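Local coordinates for protein probable ribose-5-phosphate isomerase B (Mycoplasma genitalium, PDB 6MU0) that probably interconverts ribulose 5-phosphate and ribose 5-phosphate in the non-oxidative stage of the pentose phosphate pathway, at residues 24-27 with 28-32; 60-63 with 64-67; 125-128 with 129-133; 143-146 with 147-150. All coordinates share one frame; numbering follows the deposited sequence. Where two conformers were deposited one is given.

Contact 1: residues 24-27 with 28-32; sequences LKKI and ISEHL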
# COMPACT_ATOMS: atom_id res chain seq x y z
N LEU A 24 -4.34 -12.24 6.42
CA LEU A 24 -4.53 -10.81 6.56
C LEU A 24 -5.07 -10.19 5.28
O LEU A 24 -5.95 -9.32 5.32
CB LEU A 24 -3.22 -10.15 6.97
CG LEU A 24 -3.29 -8.63 7.11
CD1 LEU A 24 -4.26 -8.21 8.21
CD2 LEU A 24 -1.92 -8.04 7.32
N LYS A 25 -4.56 -10.63 4.13
CA LYS A 25 -5.03 -10.09 2.86
C LYS A 25 -6.53 -10.29 2.69
O LYS A 25 -7.24 -9.36 2.28
CB LYS A 25 -4.25 -10.71 1.70
CG LYS A 25 -4.76 -10.28 0.34
CD LYS A 25 -3.70 -10.40 -0.74
CE LYS A 25 -3.25 -11.84 -0.97
NZ LYS A 25 -4.32 -12.68 -1.57
N LYS A 26 -7.03 -11.49 2.99
CA LYS A 26 -8.47 -11.71 2.87
C LYS A 26 -9.25 -10.86 3.87
O LYS A 26 -10.30 -10.30 3.54
CB LYS A 26 -8.85 -13.18 3.03
CG LYS A 26 -10.38 -13.38 2.93
CD LYS A 26 -10.83 -14.83 3.00
CE LYS A 26 -12.36 -14.91 2.92
NZ LYS A 26 -12.85 -16.32 2.95
N ILE A 27 -8.77 -10.78 5.11
CA ILE A 27 -9.43 -9.94 6.11
C ILE A 27 -9.55 -8.50 5.61
O ILE A 27 -10.63 -7.89 5.67
CB ILE A 27 -8.69 -10.01 7.45
CG1 ILE A 27 -8.82 -11.40 8.07
CG2 ILE A 27 -9.21 -8.94 8.41
CD1 ILE A 27 -7.92 -11.63 9.28
N ILE A 28 -8.45 -7.93 5.14
CA ILE A 28 -8.48 -6.54 4.67
C ILE A 28 -9.37 -6.40 3.45
O ILE A 28 -10.19 -5.47 3.36
CB ILE A 28 -7.05 -6.04 4.38
CG1 ILE A 28 -6.23 -5.96 5.67
CG2 ILE A 28 -7.12 -4.69 3.69
CD1 ILE A 28 -4.77 -5.68 5.41
N SER A 29 -9.23 -7.30 2.48
CA SER A 29 -10.01 -7.19 1.25
C SER A 29 -11.51 -7.22 1.54
O SER A 29 -12.26 -6.37 1.05
CB SER A 29 -9.61 -8.30 0.28
OG SER A 29 -10.40 -8.23 -0.89
N GLU A 30 -11.95 -8.18 2.34
CA GLU A 30 -13.38 -8.28 2.63
C GLU A 30 -13.86 -7.12 3.50
O GLU A 30 -14.99 -6.64 3.32
CB GLU A 30 -13.69 -9.64 3.27
CG GLU A 30 -13.44 -10.81 2.32
CD GLU A 30 -14.37 -10.84 1.11
OE1 GLU A 30 -15.50 -10.32 1.18
OE2 GLU A 30 -13.96 -11.42 0.08
N HIS A 31 -13.03 -6.67 4.44
CA HIS A 31 -13.36 -5.49 5.23
C HIS A 31 -13.63 -4.28 4.34
O HIS A 31 -14.63 -3.57 4.50
CB HIS A 31 -12.17 -5.23 6.17
CG HIS A 31 -12.22 -3.93 6.91
ND1 HIS A 31 -13.02 -3.73 8.01
CD2 HIS A 31 -11.51 -2.80 6.74
CE1 HIS A 31 -12.82 -2.51 8.47
NE2 HIS A 31 -11.90 -1.92 7.72
N LEU A 32 -12.74 -4.04 3.37
CA LEU A 32 -12.89 -2.88 2.50
C LEU A 32 -14.03 -3.06 1.51
O LEU A 32 -14.72 -2.09 1.17
CB LEU A 32 -11.57 -2.61 1.78
CG LEU A 32 -10.43 -2.20 2.71
CD1 LEU A 32 -9.17 -1.98 1.90
CD2 LEU A 32 -10.79 -0.94 3.50
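L24 and I28, one turn apart on helix 22-34, make the apolar part of this contact. The delta carbon of I28 reaches back along the helix to the branch point of L24, CD1 of I28 lying 3.7 Å from CG of L24, and it also touches the L24 methyl CD1 at 3.8 Å. The L24 branch comes to meet it because CG stands opposite the backbone N (chi1 178°), and the two side chains cross at a slant. On the solvent side K26 and E30 meet only through their aliphatic parts, CG of K26 being 4.0 Å from CG of E30. The K26 chain runs out fully extended while E30 bends at chi2 (-66°), and their charged ends, NZ of K26 and OE2 of E30, stay 5.8 Å apart, too far for a salt bridge. The helix is the crossover of a beta-alpha-beta unit between parallel strands 12-16 and 38-41, and I28 packs on I15 of the first of these. Four successive i to i+4 backbone bonds join the two turns: I28 N gives to L24 O at 2.9 Å, and S29, E30 and H31 repeat the pattern with K25, K26 and I27. Polar ends reach other elements: K25 forms a salt bridge with D41 at the end of strand 38-41, and H31 NE2 is hydrogen-bonded to D133 of helix 125-137.

Contact 2: residues 60-63 with 64-67; sequences VADK and VKKN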
# COMPACT_ATOMS: atom_id res chain seq x y z
N VAL A 60 0.97 -5.02 -7.88
CA VAL A 60 0.21 -3.91 -7.31
C VAL A 60 0.77 -2.58 -7.80
O VAL A 60 0.02 -1.70 -8.23
CB VAL A 60 0.24 -4.00 -5.77
CG1 VAL A 60 -0.20 -2.68 -5.15
CG2 VAL A 60 -0.64 -5.13 -5.29
N ALA A 61 2.09 -2.40 -7.68
CA ALA A 61 2.67 -1.10 -7.97
C ALA A 61 2.52 -0.73 -9.44
O ALA A 61 2.29 0.45 -9.76
CB ALA A 61 4.14 -1.09 -7.55
N ASP A 62 2.64 -1.70 -10.35
CA ASP A 62 2.44 -1.39 -11.76
C ASP A 62 1.01 -0.95 -12.04
O ASP A 62 0.79 -0.14 -12.94
CB ASP A 62 2.83 -2.58 -12.63
CG ASP A 62 4.34 -2.70 -12.83
OD1 ASP A 62 5.06 -1.68 -12.72
OD2 ASP A 62 4.81 -3.82 -13.13
N LYS A 63 0.02 -1.47 -11.29
CA LYS A 63 -1.35 -0.97 -11.44
C LYS A 63 -1.47 0.46 -10.92
O LYS A 63 -2.06 1.32 -11.58
CB LYS A 63 -2.34 -1.89 -10.73
CG LYS A 63 -2.58 -3.21 -11.41
CD LYS A 63 -3.35 -3.04 -12.71
CE LYS A 63 -3.73 -4.38 -13.29
NZ LYS A 63 -4.50 -4.23 -14.56
N VAL A 64 -0.94 0.72 -9.72
CA VAL A 64 -1.02 2.06 -9.16
C VAL A 64 -0.35 3.07 -10.08
O VAL A 64 -0.86 4.18 -10.28
CB VAL A 64 -0.44 2.08 -7.73
CG1 VAL A 64 -0.35 3.50 -7.19
CG2 VAL A 64 -1.31 1.22 -6.83
N LYS A 65 0.77 2.68 -10.71
CA LYS A 65 1.49 3.55 -11.64
C LYS A 65 0.59 4.09 -12.75
O LYS A 65 0.82 5.21 -13.23
CB LYS A 65 2.67 2.77 -12.24
CG LYS A 65 3.36 3.40 -13.45
CD LYS A 65 4.52 2.51 -13.89
CE LYS A 65 5.22 3.04 -15.13
NZ LYS A 65 6.36 2.16 -15.50
N LYS A 66 -0.41 3.32 -13.18
CA LYS A 66 -1.30 3.74 -14.26
C LYS A 66 -2.30 4.81 -13.83
O LYS A 66 -2.84 5.53 -14.68
CB LYS A 66 -2.07 2.52 -14.78
CG LYS A 66 -1.19 1.43 -15.36
CD LYS A 66 -1.94 0.10 -15.47
CE LYS A 66 -3.17 0.21 -16.34
NZ LYS A 66 -3.91 -1.08 -16.40
N ASN A 67 -2.57 4.92 -12.53
CA ASN A 67 -3.51 5.90 -12.00
C ASN A 67 -2.99 6.40 -10.66
O ASN A 67 -3.64 6.29 -9.63
CB ASN A 67 -4.91 5.31 -11.88
CG ASN A 67 -5.62 5.22 -13.21
OD1 ASN A 67 -6.07 6.23 -13.75
ND2 ASN A 67 -5.72 4.01 -13.75
O HOH W 1 4.71 -0.16 -15.72
O HOH W 2 -4.66 1.65 -12.28
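K63 and K66 lie side by side and point the same way, bringing NZ of K63 to 3.7 Å from NZ of K66. Two ammonium groups this close should repel each other, an effect that solvent at the protein surface would be expected to soften. Both chains are bent, K63 at chi2 (-70°) and K66 at chi3 (59°), which brings the ammonium groups together. The lower part of K66 lies along the backbone, its CG 3.5 Å from the carbonyl oxygen of D62. D62 and K65 are paired differently: K65 stretches straight out, and OD1 of D62 stays 4.9 Å from its NZ, so the opposite charges are linked through a water that accepts from K65 NZ and donates a weak bond to D62 OD1. Near the C-terminal end of helix 53-66 the i to i+4 bonds give way to an i to i+3 bond. V64 N still bonds to V60 O, and K65 N to A61 O, but K66 N turns to K63 O at 3.0 Å, approaching from well above the carbonyl plane with an N-H...O angle of 140°. A second water donates to the same oxygen, K63 O, at 2.7 Å and accepts from ND2 of N67. On the buried side V60 and V64 sit one turn apart, CG1 of V60 4.4 Å from CG2 of V64; V60 packs on A16 of strand 12-16, and V64 on N114.

Contact 3: residues 125-128 with 129-133; sequences DSEN and IKIVD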
# COMPACT_ATOMS: atom_id res chain seq x y z
N ASP A 125 -3.52 -8.61 13.30
CA ASP A 125 -4.58 -8.33 12.34
C ASP A 125 -5.37 -7.10 12.73
O ASP A 125 -5.69 -6.26 11.88
CB ASP A 125 -5.55 -9.51 12.26
CG ASP A 125 -4.92 -10.76 11.70
OD1 ASP A 125 -3.79 -10.70 11.17
OD2 ASP A 125 -5.58 -11.82 11.79
N SER A 126 -5.72 -6.99 14.01
CA SER A 126 -6.51 -5.85 14.47
C SER A 126 -5.78 -4.54 14.21
O SER A 126 -6.38 -3.57 13.72
CB SER A 126 -6.83 -6.00 15.95
OG SER A 126 -7.52 -4.85 16.39
N GLU A 127 -4.49 -4.48 14.55
CA GLU A 127 -3.74 -3.25 14.34
C GLU A 127 -3.61 -2.93 12.86
O GLU A 127 -3.71 -1.76 12.45
CB GLU A 127 -2.36 -3.34 14.99
CG GLU A 127 -1.54 -2.06 14.90
CD GLU A 127 -1.91 -1.03 15.95
OE1 GLU A 127 -2.81 -1.31 16.77
OE2 GLU A 127 -1.28 0.05 15.96
N ASN A 128 -3.40 -3.96 12.03
CA ASN A 128 -3.32 -3.72 10.59
C ASN A 128 -4.62 -3.17 10.02
O ASN A 128 -4.60 -2.29 9.16
CB ASN A 128 -2.84 -4.99 9.88
CG ASN A 128 -1.33 -5.08 9.83
OD1 ASN A 128 -0.66 -4.06 9.64
ND2 ASN A 128 -0.79 -6.28 10.02
N ILE A 129 -5.77 -3.66 10.49
CA ILE A 129 -7.04 -3.08 10.04
C ILE A 129 -7.13 -1.61 10.43
O ILE A 129 -7.59 -0.77 9.65
CB ILE A 129 -8.23 -3.90 10.58
CG1 ILE A 129 -8.34 -5.24 9.85
CG2 ILE A 129 -9.53 -3.11 10.47
CD1 ILE A 129 -8.81 -5.11 8.40
N LYS A 130 -6.72 -1.29 11.66
CA LYS A 130 -6.76 0.11 12.09
C LYS A 130 -5.83 0.98 11.25
O LYS A 130 -6.17 2.13 10.94
CB LYS A 130 -6.37 0.21 13.57
CG LYS A 130 -7.36 -0.46 14.49
CD LYS A 130 -6.81 -0.58 15.90
CE LYS A 130 -7.67 -1.50 16.73
NZ LYS A 130 -7.06 -1.72 18.07
N ILE A 131 -4.66 0.45 10.91
CA ILE A 131 -3.73 1.18 10.05
C ILE A 131 -4.37 1.46 8.70
O ILE A 131 -4.34 2.59 8.20
CB ILE A 131 -2.43 0.37 9.91
CG1 ILE A 131 -1.63 0.40 11.22
CG2 ILE A 131 -1.60 0.85 8.72
CD1 ILE A 131 -0.53 -0.64 11.29
N VAL A 132 -4.96 0.43 8.09
CA VAL A 132 -5.64 0.59 6.81
C VAL A 132 -6.73 1.65 6.91
O VAL A 132 -6.82 2.55 6.07
CB VAL A 132 -6.20 -0.76 6.33
CG1 VAL A 132 -7.12 -0.57 5.13
CG2 VAL A 132 -5.08 -1.72 5.97
N ASP A 133 -7.58 1.55 7.93
CA ASP A 133 -8.69 2.49 8.05
C ASP A 133 -8.19 3.93 8.19
O ASP A 133 -8.74 4.85 7.55
CB ASP A 133 -9.58 2.13 9.24
CG ASP A 133 -10.49 0.94 8.97
OD1 ASP A 133 -10.64 0.51 7.80
OD2 ASP A 133 -11.08 0.43 9.94
O HOH W 3 -4.76 -3.16 17.70
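E127 and K130 are bridged by one water, which donates to OE1 of E127 at 2.8 Å and accepts from NZ of K130 at 2.7 Å. It links opposite charges whose own separation, 4.5 Å from OE1 of E127 to NZ of K130, is beyond a salt bridge; OG of S126 makes at most a weak contact with it. The K130 chain runs extended past S126, its CE 3.4 Å from OG of S126, and crosses E127 at about a right angle. The other carboxylate oxygen of E127, OE2, accepts from the backbone N of E101. Van der Waals contact centres on I131: its CD1 lies 4.0 Å from CG of E127 and rests against the amide oxygen OD1 of N128, 3.8 Å away, the N128 side chain running alongside. With CG1 beside its own backbone N (chi1 -71°), I131 also presses that carbon against the carbonyl oxygen of E127. Regular i to i+4 backbone bonds tie I129, K130, I131 and V132 to D125, S126, E127 and N128. In the fold, I131 and V132 turn this first part of helix 125-137 onto L116 of strand 115-117, N128 anchors its amide to the backbone oxygen of S119, and D125 and I129 face helix 22-34.

Contact 4: residues 143-146 with 147-150; sequences GRHQ and RRID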
# COMPACT_ATOMS: atom_id res chain seq x y z
N GLY A 143 0.89 21.74 0.70
CA GLY A 143 1.78 22.76 1.23
C GLY A 143 3.23 22.34 1.12
O GLY A 143 3.70 21.88 0.08
N ARG A 144 3.96 22.48 2.24
CA ARG A 144 5.36 22.07 2.27
C ARG A 144 5.53 20.61 1.87
O ARG A 144 6.56 20.24 1.29
CB ARG A 144 5.96 22.33 3.65
CG ARG A 144 5.36 21.47 4.76
CD ARG A 144 5.69 22.05 6.13
NE ARG A 144 5.30 21.20 7.26
CZ ARG A 144 4.09 21.19 7.81
NH1 ARG A 144 3.13 21.99 7.35
NH2 ARG A 144 3.85 20.39 8.84
N HIS A 145 4.54 19.78 2.16
CA HIS A 145 4.64 18.37 1.82
C HIS A 145 4.58 18.16 0.31
O HIS A 145 5.22 17.24 -0.21
CB HIS A 145 3.55 17.59 2.53
CG HIS A 145 3.46 17.92 3.98
ND1 HIS A 145 4.47 17.63 4.87
CD2 HIS A 145 2.49 18.56 4.69
CE1 HIS A 145 4.12 18.06 6.07
NE2 HIS A 145 2.93 18.63 5.99
N GLN A 146 3.81 19.00 -0.39
CA GLN A 146 3.80 18.92 -1.85
C GLN A 146 5.17 19.27 -2.43
O GLN A 146 5.63 18.62 -3.37
CB GLN A 146 2.72 19.84 -2.42
CG GLN A 146 2.57 19.74 -3.93
CD GLN A 146 1.93 18.43 -4.35
OE1 GLN A 146 0.78 18.15 -4.00
NE2 GLN A 146 2.67 17.62 -5.10
N ARG A 147 5.82 20.30 -1.88
CA ARG A 147 7.15 20.66 -2.36
C ARG A 147 8.12 19.49 -2.21
O ARG A 147 8.95 19.24 -3.09
CB ARG A 147 7.65 21.85 -1.55
CG ARG A 147 9.01 22.34 -1.95
CD ARG A 147 9.43 23.53 -1.11
NE ARG A 147 9.75 23.17 0.27
CZ ARG A 147 9.14 23.67 1.34
NH1 ARG A 147 8.16 24.56 1.23
NH2 ARG A 147 9.53 23.28 2.55
N ARG A 148 8.02 18.76 -1.10
CA ARG A 148 8.92 17.64 -0.86
C ARG A 148 8.62 16.47 -1.80
O ARG A 148 9.53 15.91 -2.42
CB ARG A 148 8.85 17.24 0.61
CG ARG A 148 9.45 18.32 1.49
CD ARG A 148 9.01 18.24 2.93
NE ARG A 148 9.49 19.42 3.65
CZ ARG A 148 9.07 19.79 4.85
NH1 ARG A 148 8.14 19.08 5.49
NH2 ARG A 148 9.57 20.89 5.40
N ILE A 149 7.34 16.08 -1.92
CA ILE A 149 6.98 15.00 -2.84
C ILE A 149 7.39 15.34 -4.27
O ILE A 149 7.86 14.48 -5.03
CB ILE A 149 5.47 14.71 -2.73
CG1 ILE A 149 5.13 14.15 -1.35
CG2 ILE A 149 5.02 13.76 -3.83
CD1 ILE A 149 6.02 13.01 -0.92
N ASP A 150 7.22 16.61 -4.65
CA ASP A 150 7.62 17.04 -5.99
C ASP A 150 9.10 16.76 -6.25
O ASP A 150 9.49 16.44 -7.37
CB ASP A 150 7.34 18.53 -6.19
CG ASP A 150 5.87 18.83 -6.39
OD1 ASP A 150 5.08 17.89 -6.55
OD2 ASP A 150 5.51 20.03 -6.38
O HOH W 4 6.97 16.45 4.72
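Q146 and D150 make the tight end of this contact: NE2 of Q146 donates to OD1 of D150 at 2.8 Å, one helical turn on. The carboxylate oxygen lies close to the amide plane, yet the nitrogen meets it from above the carboxylate plane, the two planes being 38° apart. A bend at chi2 (72°) folds the amide back towards D150. G143 precedes helix 144-158 as its N-cap residue, with a positive phi that suits glycine; its carbonyl oxygen takes R147 N in a long bond of 3.3 Å. H145 is buried and stacks its ring on H110, the likely proton donor. The arginine side is looser and exposed. R144 and R148, which by analogy with related isomerases probably bind the substrate, run side by side with guanidinium planes nearly perpendicular (85°), and CG of R144 lies over a face of the R148 guanidinium, 3.7 Å from its NH1. R147 curls back so that CA of R144 sits over a face of its guanidinium, NH1 of R147 to CA of R144 3.9 Å. A water in the plane of the H145 ring and of the R148 guanidinium, at the edge of each, accepts from NH1 of R148 at 3.0 Å and lies 2.8 Å from ND1 of H145.

How the contacts relate
The four contacts follow one another along the chain, each on or at the end of a different helix: 22-34, 53-66, 125-137 and 144-158. Contacts 1 and 3 are neighbours, their centres about 10 Å apart, and helices 22-34 and 125-137 touch directly: L24 packs on N128, I27 on D125 and H31 on I129. Contact 2 lies about 20 Å from contact 1 and about 23 Å from contact 3, centre to centre, on the opposite side of the chain's centre from contact 3. The helices of contacts 1 to 3 pack against the parallel five-stranded sheet, a Rossmann-like alpha/beta arrangement. Contact 4 stands apart, about 32 Å from contact 1, centre to centre, and carries two arginines that probably bind substrate.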